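Local coordinates for protein DsbA-like disulfide oxidoreductase (Wolbachia endosymbiont of Drosophila melanogaster, PDB 6EEZ) that catalyses thiol-disulfide exchange and acts as a disulfide isomerase that works as a homotrimer, at residues A[26-31]-A[95-100]; A[56-61]-A[162-167]. All blocks are in the same frame, centred on the assembly; numbering follows the deposited sequence.

Interaction 1 of 2, residues A[26-31]-A[95-100]; sequences PYSGNE and KYFDFH
Tyr96, in the first turn of helix 96-105, lays one face of its phenol ring against Pro26, just ahead of strand 27-29. Pro26 CB stands over the middle of the ring, 3.7 Å from the centroid of Tyr96 and 13° off the ring normal, which makes this a CH-pi contact. Pro26 CG follows the same face outward, 3.8 Å from Tyr96 CE1, so the CB-CG bond of the puckered pyrrolidine lies over the ring and runs toward CE1 and CZ. With Tyr96 CG anti to the backbone N (chi1 172°), the phenol projects off the helix toward the proline. Beyond the contact the hydroxyl has its own anchor, a hydrogen bond from Tyr96 to Asp70, with a weak one to Tyr43, which should hold the far end of the side chain in place. Phe97 adds a looser touch, where Ser28 OG approaches Phe97 CB at 4.2 Å in a van der Waals meeting. Further on, His100 N bonds back to Tyr96 O at 2.9 Å, fixing the helical turn that presents both aromatic residues. Pro26 also rests on Leu86 and Tyr89 of helix 76-91, while Tyr96 and His100 both meet the ring of Phe68 in strand 65-70. The first segment belongs to the edge of the thioredoxin sheet, with Pro26 and Ser28 backbone-bonded to Phe68 and Tyr66; the second belongs to the helical region that DsbA-like proteins insert into that fold. The contact thus seats helix 96-105 against the edge strand, beside helix 76-91 and strand 65-70, with helix 52-60 adjoining at Ser28 and Phe97.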
loop_
_atom_site.group_PDB
_atom_site.type_symbol
_atom_site.label_atom_id
_atom_site.label_comp_id
_atom_site.label_asym_id
_atom_site.label_seq_id
_atom_site.Cartn_x
_atom_site.Cartn_y
_atom_site.Cartn_z
ATOM N N PRO A 26 0.298 7.617 -1.396
ATOM C CA PRO A 26 1.544 7.719 -0.622
ATOM C C PRO A 26 2.641 6.856 -1.198
ATOM O O PRO A 26 2.341 5.739 -1.644
ATOM C CB PRO A 26 1.156 7.209 0.790
ATOM C CG PRO A 26 -0.322 7.209 0.823
ATOM C CD PRO A 26 -0.775 6.986 -0.617
ATOM N N TYR A 27 3.882 7.337 -1.127
ATOM C CA TYR A 27 5.020 6.601 -1.629
ATOM C C TYR A 27 6.272 6.785 -0.743
ATOM O O TYR A 27 6.422 7.781 -0.030
ATOM C CB TYR A 27 5.340 7.030 -3.079
ATOM C CG TYR A 27 6.108 8.348 -3.173
ATOM C CD1 TYR A 27 7.479 8.368 -3.054
ATOM C CD2 TYR A 27 5.450 9.551 -3.367
ATOM C CE1 TYR A 27 8.192 9.551 -3.099
ATOM C CE2 TYR A 27 6.153 10.762 -3.431
ATOM C CZ TYR A 27 7.534 10.751 -3.289
ATOM O OH TYR A 27 8.298 11.912 -3.334
ATOM N N SER A 28 7.181 5.816 -0.821
ATOM C CA SER A 28 8.513 5.951 -0.230
ATOM C C SER A 28 9.560 5.587 -1.256
ATOM O O SER A 28 9.258 4.987 -2.292
ATOM C CB SER A 28 8.658 5.061 1.004
ATOM O OG SER A 28 7.695 5.406 1.980
ATOM N N GLY A 29 10.794 5.948 -0.962
ATOM C CA GLY A 29 11.893 5.633 -1.837
ATOM C C GLY A 29 12.187 6.786 -2.776
ATOM O O GLY A 29 11.956 7.954 -2.439
ATOM N N ASN A 30 12.711 6.468 -3.956
ATOM C CA ASN A 30 13.183 7.510 -4.849
ATOM C C ASN A 30 12.067 7.976 -5.765
ATOM O O ASN A 30 11.649 7.259 -6.672
ATOM C CB ASN A 30 14.371 7.012 -5.650
ATOM C CG ASN A 30 14.917 8.056 -6.582
ATOM O OD1 ASN A 30 14.485 9.216 -6.578
ATOM N ND2 ASN A 30 15.894 7.661 -7.383
ATOM N N GLU A 31 11.592 9.187 -5.495
ATOM C CA GLU A 31 10.531 9.831 -6.259
ATOM C C GLU A 31 10.817 9.801 -7.751
ATOM O O GLU A 31 9.897 9.706 -8.564
ATOM C CB GLU A 31 10.364 11.285 -5.798
ATOM C CG GLU A 31 9.270 12.077 -6.521
ATOM C CD GLU A 31 9.181 13.529 -6.027
ATOM O OE1 GLU A 31 10.183 14.050 -5.468
ATOM O OE2 GLU A 31 8.113 14.157 -6.198
ATOM N N LYS A 95 5.113 10.552 7.936
ATOM C CA LYS A 95 4.630 9.701 9.017
ATOM C C LYS A 95 3.758 8.556 8.469
ATOM O O LYS A 95 3.371 7.650 9.216
ATOM C CB LYS A 95 3.848 10.537 10.030
ATOM C CG LYS A 95 4.705 11.595 10.769
ATOM C CD LYS A 95 5.091 11.140 12.156
ATOM C CE LYS A 95 6.275 11.924 12.744
ATOM N NZ LYS A 95 5.891 12.607 14.011
ATOM N N TYR A 96 3.454 8.586 7.168
ATOM C CA TYR A 96 2.563 7.578 6.620
ATOM C C TYR A 96 3.186 6.188 6.758
ATOM O O TYR A 96 2.508 5.264 7.184
ATOM C CB TYR A 96 2.204 7.837 5.151
ATOM C CG TYR A 96 1.449 6.660 4.577
ATOM C CD1 TYR A 96 0.080 6.555 4.725
ATOM C CD2 TYR A 96 2.119 5.625 3.959
ATOM C CE1 TYR A 96 -0.604 5.471 4.244
ATOM C CE2 TYR A 96 1.453 4.550 3.481
ATOM C CZ TYR A 96 0.097 4.467 3.609
ATOM O OH TYR A 96 -0.535 3.353 3.105
ATOM N N PHE A 97 4.461 6.029 6.412
ATOM C CA PHE A 97 5.066 4.707 6.511
ATOM C C PHE A 97 5.091 4.204 7.961
ATOM O O PHE A 97 5.023 2.986 8.204
ATOM C CB PHE A 97 6.486 4.690 5.939
ATOM C CG PHE A 97 7.124 3.316 5.963
ATOM C CD1 PHE A 97 6.903 2.412 4.922
ATOM C CD2 PHE A 97 7.922 2.922 7.043
ATOM C CE1 PHE A 97 7.473 1.155 4.944
ATOM C CE2 PHE A 97 8.487 1.662 7.084
ATOM C CZ PHE A 97 8.272 0.775 6.029
ATOM N N ASP A 98 5.199 5.128 8.917
ATOM C CA ASP A 98 5.230 4.756 10.333
ATOM C C ASP A 98 3.890 4.216 10.794
ATOM O O ASP A 98 3.830 3.237 11.537
ATOM C CB ASP A 98 5.627 5.949 11.196
ATOM C CG ASP A 98 7.040 6.370 10.956
ATOM O OD1 ASP A 98 7.835 5.527 10.495
ATOM O OD2 ASP A 98 7.365 7.533 11.244
ATOM N N PHE A 99 2.811 4.853 10.358
ATOM C CA PHE A 99 1.497 4.319 10.639
ATOM C C PHE A 99 1.377 2.973 9.937
ATOM O O PHE A 99 0.977 1.990 10.545
ATOM C CB PHE A 99 0.389 5.264 10.187
ATOM C CG PHE A 99 -0.977 4.776 10.549
ATOM C CD1 PHE A 99 -1.520 5.073 11.788
ATOM C CD2 PHE A 99 -1.694 3.963 9.681
ATOM C CE1 PHE A 99 -2.764 4.600 12.141
ATOM C CE2 PHE A 99 -2.946 3.482 10.028
ATOM C CZ PHE A 99 -3.481 3.804 11.263
ATOM N N HIS A 100 1.752 2.943 8.661
ATOM C CA HIS A 100 1.681 1.739 7.837
ATOM C C HIS A 100 2.313 0.539 8.526
ATOM O O HIS A 100 1.689 -0.516 8.659
ATOM C CB HIS A 100 2.373 1.996 6.489
ATOM C CG HIS A 100 2.587 0.772 5.648
ATOM N ND1 HIS A 100 1.709 0.389 4.651
ATOM C CD2 HIS A 100 3.594 -0.133 5.624
ATOM C CE1 HIS A 100 2.161 -0.695 4.052
ATOM N NE2 HIS A 100 3.306 -1.038 4.622
#

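Interaction 2 of 2, residues A[56-61]-A[162-167]; sequences KQLIND and LIIGDS
Two backbone bonds of 2.9 Å, Asn60 N to Lys56 O and Asp61 N to Gln57 O, shape the helical turn from which Leu58 reaches Leu162 and Ile164. A single methyl does the touching on the helix side. Leu58 CD2 lies 4.4 Å from Leu162 CD2 and 4.5 Å from Ile164 CD1, so it is placed at the junction of two strand side chains. Those two ends also meet each other, with Leu162 CD2 4.1 Å from Ile164 CD1, because residues two apart in a strand emerge on the same face of the sheet. In each strand side chain the touching methyl, Ile164 CD1 (chi2 173°) or Leu162 CD2, is the one anti to its own CA, which carries it out toward the helix. Such reach is needed, since the CA atoms of Leu58 and Ile164 are 11.5 Å apart. The touch is light, burying 61 Å² in all, yet all three residues are buried. In the thioredoxin fold this is the packing of a helix on one face of the central sheet: helix 52-60 belongs to the beta-alpha-beta crossover between parallel strands 36-41 and 65-70, whereas strand 161-164 begins the beta hairpin near the C terminus. A type II' turn from Ile164 to Ser167 reverses that hairpin, with Gly165 supplying the positive phi of its second position. Ile164 and Ser167 bond to each other twice, N to O in each direction. Helix 175-185 borders the contact: Leu175 and Arg179 touch Leu58, Leu178 touches Leu162, and Arg179 forms a salt bridge with Asp61 OD2. At the turn, Lys181 is held by Asp166 OD1 in a salt bridge and by Ser167 OG in a hydrogen bond.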
loop_
_atom_site.group_PDB
_atom_site.type_symbol
_atom_site.label_atom_id
_atom_site.label_comp_id
_atom_site.label_asym_id
_atom_site.label_seq_id
_atom_site.Cartn_x
_atom_site.Cartn_y
_atom_site.Cartn_z
ATOM N N LYS A 56 9.766 -3.110 3.697
ATOM C CA LYS A 56 10.722 -2.181 4.285
ATOM C C LYS A 56 12.111 -2.338 3.653
ATOM O O LYS A 56 12.702 -1.362 3.208
ATOM C CB LYS A 56 10.793 -2.381 5.797
ATOM C CG LYS A 56 11.508 -1.282 6.515
ATOM C CD LYS A 56 11.449 -1.534 7.986
ATOM C CE LYS A 56 12.270 -0.552 8.761
ATOM N NZ LYS A 56 11.979 -0.730 10.207
ATOM N N GLN A 57 12.619 -3.566 3.586
ATOM C CA GLN A 57 13.936 -3.809 3.021
ATOM C C GLN A 57 14.003 -3.450 1.535
ATOM O O GLN A 57 15.000 -2.888 1.086
ATOM C CB GLN A 57 14.349 -5.269 3.254
ATOM C CG GLN A 57 14.685 -5.546 4.716
ATOM C CD GLN A 57 14.954 -7.004 5.021
ATOM O OE1 GLN A 57 14.719 -7.876 4.196
ATOM N NE2 GLN A 57 15.446 -7.274 6.223
ATOM N N LEU A 58 12.945 -3.741 0.778
ATOM C CA LEU A 58 12.937 -3.478 -0.663
ATOM C C LEU A 58 12.980 -1.985 -0.929
ATOM O O LEU A 58 13.650 -1.527 -1.854
ATOM C CB LEU A 58 11.707 -4.090 -1.321
ATOM C CG LEU A 58 11.790 -4.288 -2.839
ATOM C CD1 LEU A 58 12.824 -5.372 -3.179
ATOM C CD2 LEU A 58 10.390 -4.639 -3.405
ATOM N N ILE A 59 12.258 -1.235 -0.097
ATOM C CA ILE A 59 12.297 0.225 -0.117
ATOM C C ILE A 59 13.701 0.755 0.269
ATOM O O ILE A 59 14.239 1.638 -0.401
ATOM C CB ILE A 59 11.176 0.789 0.818
ATOM C CG1 ILE A 59 9.795 0.553 0.173
ATOM C CG2 ILE A 59 11.338 2.263 1.073
ATOM C CD1 ILE A 59 8.623 0.987 1.019
ATOM N N ASN A 60 14.318 0.188 1.306
ATOM C CA ASN A 60 15.579 0.721 1.833
ATOM C C ASN A 60 16.763 0.395 0.919
ATOM O O ASN A 60 17.757 1.113 0.931
ATOM C CB ASN A 60 15.835 0.195 3.258
ATOM C CG ASN A 60 16.944 0.953 3.981
ATOM O OD1 ASN A 60 17.066 2.183 3.851
ATOM N ND2 ASN A 60 17.762 0.226 4.753
ATOM N N ASP A 61 16.658 -0.672 0.124
ATOM C CA ASP A 61 17.609 -0.924 -0.977
ATOM C C ASP A 61 17.922 0.322 -1.833
ATOM O O ASP A 61 18.994 0.416 -2.419
ATOM C CB ASP A 61 17.075 -2.014 -1.914
ATOM C CG ASP A 61 17.075 -3.386 -1.281
ATOM O OD1 ASP A 61 17.531 -3.509 -0.123
ATOM O OD2 ASP A 61 16.616 -4.339 -1.950
ATOM N N LEU A 162 1.707 -7.239 -5.531
ATOM C CA LEU A 162 2.659 -6.192 -5.840
ATOM C C LEU A 162 2.974 -6.120 -7.337
ATOM O O LEU A 162 3.328 -7.108 -7.993
ATOM C CB LEU A 162 3.941 -6.417 -5.034
ATOM C CG LEU A 162 5.104 -5.435 -5.190
ATOM C CD1 LEU A 162 4.672 -4.059 -4.733
ATOM C CD2 LEU A 162 6.317 -5.893 -4.388
ATOM N N ILE A 163 2.827 -4.919 -7.864
ATOM C CA ILE A 163 3.214 -4.612 -9.221
ATOM C C ILE A 163 4.578 -3.978 -9.235
ATOM O O ILE A 163 4.808 -2.990 -8.555
ATOM C CB ILE A 163 2.218 -3.647 -9.879
ATOM C CG1 ILE A 163 0.834 -4.273 -9.915
ATOM C CG2 ILE A 163 2.698 -3.247 -11.284
ATOM C CD1 ILE A 163 -0.232 -3.303 -10.430
ATOM N N ILE A 164 5.483 -4.545 -10.013
ATOM C CA ILE A 164 6.735 -3.865 -10.335
ATOM C C ILE A 164 6.914 -3.862 -11.848
ATOM O O ILE A 164 7.013 -4.921 -12.455
ATOM C CB ILE A 164 7.956 -4.558 -9.699
ATOM C CG1 ILE A 164 7.754 -4.772 -8.192
ATOM C CG2 ILE A 164 9.201 -3.767 -9.978
ATOM C CD1 ILE A 164 8.882 -5.617 -7.528
ATOM N N GLY A 165 6.999 -2.674 -12.438
ATOM C CA GLY A 165 7.205 -2.550 -13.864
ATOM C C GLY A 165 6.014 -3.146 -14.618
ATOM O O GLY A 165 4.893 -2.665 -14.458
ATOM N N ASP A 166 6.252 -4.207 -15.390
ATOM C CA ASP A 166 5.196 -4.862 -16.160
ATOM C C ASP A 166 4.819 -6.211 -15.563
ATOM O O ASP A 166 4.153 -7.023 -16.223
ATOM C CB ASP A 166 5.627 -5.041 -17.624
ATOM C CG ASP A 166 6.910 -5.837 -17.768
ATOM O OD1 ASP A 166 7.551 -6.140 -16.733
ATOM O OD2 ASP A 166 7.294 -6.140 -18.926
ATOM N N SER A 167 5.223 -6.422 -14.311
ATOM C CA SER A 167 4.997 -7.674 -13.601
ATOM C C SER A 167 4.082 -7.548 -12.390
ATOM O O SER A 167 3.998 -6.508 -11.748
ATOM C CB SER A 167 6.329 -8.252 -13.146
ATOM O OG SER A 167 7.137 -8.569 -14.266
#

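In the fold
After two N-terminal helices, the chain lays down edge strand 27-29, where interaction 1 opens, then passes through strand 36-41 and helix 52-60, where interaction 2 opens, before strand 65-70 and helix 76-91. Interaction 1 closes its loop at helix 96-105. Interaction 2 closes much later, when strand 161-164 joins the sheet, so the two loops cross. They also touch directly: Ser28 CB lies 3.9 Å from Ile59 CG2, and Phe97 CZ lies 3.9 Å from Lys56 CG. Helix 52-60 is thus shared ground: its Leu58 side meets the C-terminal hairpin, while Lys56 and Ile59 touch helix 96-105 and Ile59 also touches the edge strand.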